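Local structure of lactococcus lactis MG1363 DpsA (Lactococcus lactis, 1ZS3) at residues F39-R44 with V120-Q125; L114-I119 with G164-S169. The protein binds DNA by means of a required N-terminal helix and, as a twelve-subunit Dps-family assembly, probably protects the cell against oxidative stress. All coordinates share one frame; numbering follows the deposited sequence.

Following the chain from the N terminus, helix 27-51 supplies segment 39-44, and 75 residues, including helix 55-81 and the short helix 90-96, pass before 120-125 closes contact 1. Before that loop is complete, helix 111-138 has already offered 114-119, whose partner 164-169 comes after 44 further residues, most of them helical, at the end of helix 142-165. The two loops therefore cross. Contact 1 joins helices 27-51 and 111-138 near the middle of the four-helix bundle, whereas contact 2 pins the far end of helix 142-165 to helix 111-138. Their centres lie about 14 Å apart, and R44 of contact 1 probably hydrogen-bonds to S117 of contact 2.

Contact 1 of 2, residues F39-R44 with V120-Q125; sequences FIENIR and VDFQAQ
In the four-helix bundle of this Dps subunit, helices 27-51 and 111-138 run antiparallel, and their segments 39-44 and 120-125 meet through polar side chains in the buried interior. The segment axes lie 11.8 Å apart at an angle of 170°, a spacing bridged chiefly by E41, which projects toward D121 and Q125. With CG anti to the backbone N and the chain bent at the next torsion (chi2 81°), E41 presents OE2 to Q125 NE2 at 2.6 Å. The amide donates to the anti lone pair of that oxygen, and carboxylate and amide lie nearly coplanar. Q125, extended beyond CG, also gives NE2 to E68 of helix 55-81, so a single amide nitrogen serves two acids. The F122 ring lies beneath this pair: Q125 NE2 sits 3.7 Å above one face, offset toward the rim, and E41 OE2 lies over the same face. An alanine in place of Q125 would probably leave the carboxylates of E41 and E68 without this shared donor and uncover part of the F122 face. One turn further along helix 27-51, R44 meets D121 tip to tip in a salt bridge, R44 NH2 to D121 OD1 3.3 Å, with weak hydrogen bonds and a less surely placed acceptor oxygen; S117 is R44's stronger partner. Three acids, E41, E68 and D121, thus gather in the core, and R44 probably offsets part of their charge.

Contact 2 of 2, residues L114-I119 with G164-S169; sequences LLESFI and GDLGKS
L166 makes the largest contribution to this contact, its CG anti to the carbonyl carbon (chi1 -65°) and its second torsion near trans, so that the forked end is held out toward helix 111-138. Both methyls rest against L115: CD1 and CD2 of L166 each stand 3.9 Å from L115 CB, and the two chains cross obliquely. L166 CD1 also meets I119 CD1 tip to tip at 3.9 Å, one helical turn further along. In L115 the second torsion (chi2 60°) turns CD2 toward the neighbouring D165, and this methyl comes 3.7 Å from D165 OD2, a van der Waals contact between a methyl and a carboxylate oxygen. L162, one turn earlier on helix 142-165, carries the apolar packing on against L115 and I119. L166 stands where helix 142-165 ends in a Schellman motif, with G167 as the C-prime residue at positive phi, which favours glycine, and with G167 N bonded to G164 O at 3.0 Å. Beyond the turn, K168 comes back toward the helix, its chain bent at chi2 and chi4, and crosses the extended E116 obliquely. E116 OE1 approaches K168 CE at 4.0 Å, while NZ lies at 4.5 Å from the same oxygen, opposite charges too far apart for a salt bridge. F173, the last modelled residue, packs on E116, I119 and K168, and D165 touches P55 of a neighbouring subunit.

Contact 1 of 2, residues F39-R44 with V120-Q125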
loop_
_atom_site.group_PDB
_atom_site.type_symbol
_atom_site.label_atom_id
_atom_site.label_comp_id
_atom_site.label_asym_id
_atom_site.label_seq_id
_atom_site.Cartn_x
_atom_site.Cartn_y
_atom_site.Cartn_z
ATOM N N PHE A 39 3.936 29.993 14.331
ATOM C CA PHE A 39 4.093 30.450 12.965
ATOM C C PHE A 39 5.388 31.160 12.735
ATOM O O PHE A 39 5.933 31.078 11.627
ATOM C CB PHE A 39 2.930 31.310 12.521
ATOM C CG PHE A 39 2.500 31.003 11.147
ATOM C CD1 PHE A 39 1.400 30.213 10.904
ATOM C CD2 PHE A 39 3.250 31.429 10.092
ATOM C CE1 PHE A 39 1.026 29.917 9.629
ATOM C CE2 PHE A 39 2.889 31.121 8.798
ATOM C CZ PHE A 39 1.771 30.370 8.570
ATOM N N ILE A 40 5.930 31.836 13.748
ATOM C CA ILE A 40 7.160 32.569 13.513
ATOM C C ILE A 40 8.292 31.571 13.537
ATOM O O ILE A 40 9.190 31.695 12.732
ATOM C CB ILE A 40 7.315 33.796 14.521
ATOM C CG1 ILE A 40 7.072 35.099 13.777
ATOM C CG2 ILE A 40 8.679 33.867 15.135
ATOM C CD1 ILE A 40 5.712 35.187 13.166
ATOM N N GLU A 41 8.254 30.596 14.440
ATOM C CA GLU A 41 9.163 29.449 14.367
ATOM C C GLU A 41 9.095 28.783 13.000
ATOM O O GLU A 41 10.112 28.516 12.436
ATOM C CB GLU A 41 8.830 28.415 15.421
ATOM C CG GLU A 41 10.042 27.608 15.788
ATOM C CD GLU A 41 10.945 28.301 16.770
ATOM O OE1 GLU A 41 12.074 28.662 16.373
ATOM O OE2 GLU A 41 10.516 28.479 17.930
ATOM N N ASN A 42 7.918 28.530 12.466
ATOM C CA ASN A 42 7.777 27.994 11.127
ATOM C C ASN A 42 8.673 28.685 10.107
ATOM O O ASN A 42 9.329 28.038 9.281
ATOM C CB ASN A 42 6.305 28.044 10.681
ATOM C CG ASN A 42 6.102 27.553 9.275
ATOM O OD1 ASN A 42 5.420 28.185 8.486
ATOM N ND2 ASN A 42 6.678 26.410 8.970
ATOM N N ILE A 43 8.687 30.002 10.156
ATOM C CA ILE A 43 9.451 30.808 9.197
ATOM C C ILE A 43 10.934 30.666 9.501
ATOM O O ILE A 43 11.771 30.536 8.619
ATOM C CB ILE A 43 9.016 32.296 9.252
ATOM C CG1 ILE A 43 7.480 32.393 9.272
ATOM C CG2 ILE A 43 9.687 33.079 8.128
ATOM C CD1 ILE A 43 6.857 33.161 8.133
ATOM N N ARG A 44 11.256 30.657 10.767
ATOM C CA ARG A 44 12.623 30.518 11.214
ATOM C C ARG A 44 13.205 29.182 10.825
ATOM O O ARG A 44 14.387 29.100 10.503
ATOM C CB ARG A 44 12.680 30.706 12.744
ATOM C CG ARG A 44 12.929 32.146 13.219
ATOM C CD ARG A 44 14.386 32.412 13.531
ATOM N NE ARG A 44 14.775 31.736 14.776
ATOM C CZ ARG A 44 15.962 31.171 15.008
ATOM N NH1 ARG A 44 16.946 31.162 14.100
ATOM N NH2 ARG A 44 16.144 30.598 16.185
ATOM N N VAL A 120 16.806 27.043 22.387
ATOM C CA VAL A 120 16.396 28.211 23.202
ATOM C C VAL A 120 14.994 28.666 22.820
ATOM O O VAL A 120 14.117 28.705 23.664
ATOM C CB VAL A 120 17.436 29.404 23.053
ATOM C CG1 VAL A 120 16.893 30.700 23.593
ATOM C CG2 VAL A 120 18.752 29.028 23.765
ATOM N N ASP A 121 14.776 28.995 21.550
ATOM C CA ASP A 121 13.439 29.177 21.009
ATOM C C ASP A 121 12.382 28.219 21.618
ATOM O O ASP A 121 11.335 28.676 22.075
ATOM C CB ASP A 121 13.483 28.967 19.490
ATOM C CG ASP A 121 13.620 30.244 18.725
ATOM O OD1 ASP A 121 13.175 30.361 17.562
ATOM O OD2 ASP A 121 14.186 31.210 19.215
ATOM N N PHE A 122 12.640 26.902 21.603
ATOM C CA PHE A 122 11.635 25.887 21.988
ATOM C C PHE A 122 11.455 25.829 23.479
ATOM O O PHE A 122 10.382 25.521 23.944
ATOM C CB PHE A 122 11.984 24.507 21.421
ATOM C CG PHE A 122 11.461 24.284 20.045
ATOM C CD1 PHE A 122 12.207 24.622 18.939
ATOM C CD2 PHE A 122 10.220 23.751 19.849
ATOM C CE1 PHE A 122 11.718 24.446 17.670
ATOM C CE2 PHE A 122 9.728 23.570 18.562
ATOM C CZ PHE A 122 10.484 23.927 17.481
ATOM N N GLN A 123 12.505 26.119 24.235
ATOM C CA GLN A 123 12.444 26.160 25.697
ATOM C C GLN A 123 11.546 27.315 26.016
ATOM O O GLN A 123 10.807 27.271 26.973
ATOM C CB GLN A 123 13.828 26.423 26.301
ATOM C CG GLN A 123 14.371 25.373 27.296
ATOM C CD GLN A 123 15.922 25.305 27.386
ATOM O OE1 GLN A 123 16.466 24.648 28.295
ATOM N NE2 GLN A 123 16.615 25.950 26.447
ATOM N N ALA A 124 11.605 28.341 25.157
ATOM C CA ALA A 124 10.810 29.571 25.354
ATOM C C ALA A 124 9.382 29.329 25.011
ATOM O O ALA A 124 8.513 29.806 25.722
ATOM C CB ALA A 124 11.366 30.760 24.556
ATOM N N GLN A 125 9.082 28.559 23.961
ATOM C CA GLN A 125 7.683 28.270 23.633
ATOM C C GLN A 125 6.992 27.544 24.803
ATOM O O GLN A 125 5.767 27.700 24.975
ATOM C CB GLN A 125 7.505 27.379 22.384
ATOM C CG GLN A 125 8.156 27.892 21.095
ATOM C CD GLN A 125 7.697 27.127 19.902
ATOM O OE1 GLN A 125 6.605 26.592 19.901
ATOM N NE2 GLN A 125 8.541 27.037 18.891
#

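Contact 2 of 2, residues L114-I119 with G164-S169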
loop_
_atom_site.group_PDB
_atom_site.type_symbol
_atom_site.label_atom_id
_atom_site.label_comp_id
_atom_site.label_asym_id
_atom_site.label_seq_id
_atom_site.Cartn_x
_atom_site.Cartn_y
_atom_site.Cartn_z
ATOM N N LEU A 114 22.614 27.517 14.455
ATOM C CA LEU A 114 21.177 27.477 14.168
ATOM C C LEU A 114 20.482 26.551 15.143
ATOM O O LEU A 114 19.451 26.886 15.689
ATOM C CB LEU A 114 20.954 26.998 12.741
ATOM C CG LEU A 114 21.383 28.025 11.683
ATOM C CD1 LEU A 114 21.766 27.297 10.438
ATOM C CD2 LEU A 114 20.235 28.984 11.402
ATOM N N LEU A 115 21.067 25.380 15.377
ATOM C CA LEU A 115 20.439 24.377 16.243
ATOM C C LEU A 115 20.295 24.909 17.621
ATOM O O LEU A 115 19.233 24.779 18.231
ATOM C CB LEU A 115 21.240 23.089 16.264
ATOM C CG LEU A 115 20.626 22.047 15.321
ATOM C CD1 LEU A 115 20.571 22.511 13.885
ATOM C CD2 LEU A 115 21.374 20.764 15.412
ATOM N N GLU A 116 21.352 25.541 18.103
ATOM C CA GLU A 116 21.372 26.119 19.441
ATOM C C GLU A 116 20.305 27.219 19.644
ATOM O O GLU A 116 19.713 27.324 20.712
ATOM C CB GLU A 116 22.765 26.647 19.716
ATOM C CG GLU A 116 23.137 26.621 21.188
ATOM C CD GLU A 116 24.632 26.671 21.393
ATOM O OE1 GLU A 116 25.258 25.586 21.603
ATOM O OE2 GLU A 116 25.167 27.805 21.292
ATOM N N SER A 117 20.034 27.991 18.608
ATOM C CA SER A 117 19.000 28.995 18.651
ATOM C C SER A 117 17.618 28.385 18.726
ATOM O O SER A 117 16.716 28.994 19.321
ATOM C CB SER A 117 19.108 29.887 17.441
ATOM O OG SER A 117 18.396 29.353 16.350
ATOM N N PHE A 118 17.447 27.186 18.157
ATOM C CA PHE A 118 16.160 26.519 18.205
ATOM C C PHE A 118 15.938 25.844 19.520
ATOM O O PHE A 118 14.794 25.701 19.898
ATOM C CB PHE A 118 16.019 25.538 17.056
ATOM C CG PHE A 118 15.787 26.204 15.743
ATOM C CD1 PHE A 118 14.736 27.059 15.565
ATOM C CD2 PHE A 118 16.647 26.004 14.699
ATOM C CE1 PHE A 118 14.526 27.674 14.342
ATOM C CE2 PHE A 118 16.452 26.619 13.485
ATOM C CZ PHE A 118 15.397 27.462 13.308
ATOM N N ILE A 119 17.004 25.500 20.231
ATOM C CA ILE A 119 16.820 24.824 21.530
ATOM C C ILE A 119 16.247 25.842 22.466
ATOM O O ILE A 119 15.327 25.545 23.214
ATOM C CB ILE A 119 18.140 24.268 22.113
ATOM C CG1 ILE A 119 18.602 23.074 21.276
ATOM C CG2 ILE A 119 17.960 23.845 23.564
ATOM C CD1 ILE A 119 20.026 22.730 21.458
ATOM N N GLY A 164 21.057 16.418 21.456
ATOM C CA GLY A 164 21.864 15.252 21.095
ATOM C C GLY A 164 22.675 15.424 19.801
ATOM O O GLY A 164 23.774 14.882 19.607
ATOM N N ASP A 165 22.111 16.142 18.843
ATOM C CA ASP A 165 22.724 16.318 17.534
ATOM C C ASP A 165 23.924 17.241 17.636
ATOM O O ASP A 165 24.719 17.279 16.726
ATOM C CB ASP A 165 21.713 16.907 16.541
ATOM C CG ASP A 165 22.016 16.574 15.118
ATOM O OD1 ASP A 165 22.592 15.499 14.912
ATOM O OD2 ASP A 165 21.728 17.318 14.155
ATOM N N LEU A 166 24.021 18.023 18.709
ATOM C CA LEU A 166 25.181 18.895 18.960
ATOM C C LEU A 166 26.121 18.221 19.972
ATOM O O LEU A 166 27.089 18.820 20.431
ATOM C CB LEU A 166 24.705 20.258 19.552
ATOM C CG LEU A 166 23.835 21.178 18.671
ATOM C CD1 LEU A 166 23.317 22.336 19.471
ATOM C CD2 LEU A 166 24.626 21.685 17.488
ATOM N N GLY A 167 25.853 16.958 20.297
ATOM C CA GLY A 167 26.730 16.155 21.129
ATOM C C GLY A 167 26.418 16.334 22.599
ATOM O O GLY A 167 27.098 15.803 23.453
ATOM N N LYS A 168 25.389 17.114 22.881
ATOM C CA LYS A 168 25.044 17.527 24.255
ATOM C C LYS A 168 23.879 16.716 24.832
ATOM O O LYS A 168 23.009 16.234 24.125
ATOM C CB LYS A 168 24.671 19.031 24.315
ATOM C CG LYS A 168 25.688 20.006 23.633
ATOM C CD LYS A 168 26.063 21.246 24.514
ATOM C CE LYS A 168 26.566 22.456 23.705
ATOM N NZ LYS A 168 27.742 22.083 22.848
ATOM N N SER A 169 23.904 16.587 26.160
ATOM C CA SER A 169 22.752 16.165 26.950
ATOM C C SER A 169 21.755 17.309 26.991
ATOM O O SER A 169 22.122 18.475 26.879
ATOM C CB SER A 169 23.170 15.785 28.379
ATOM O OG SER A 169 23.155 14.373 28.515
#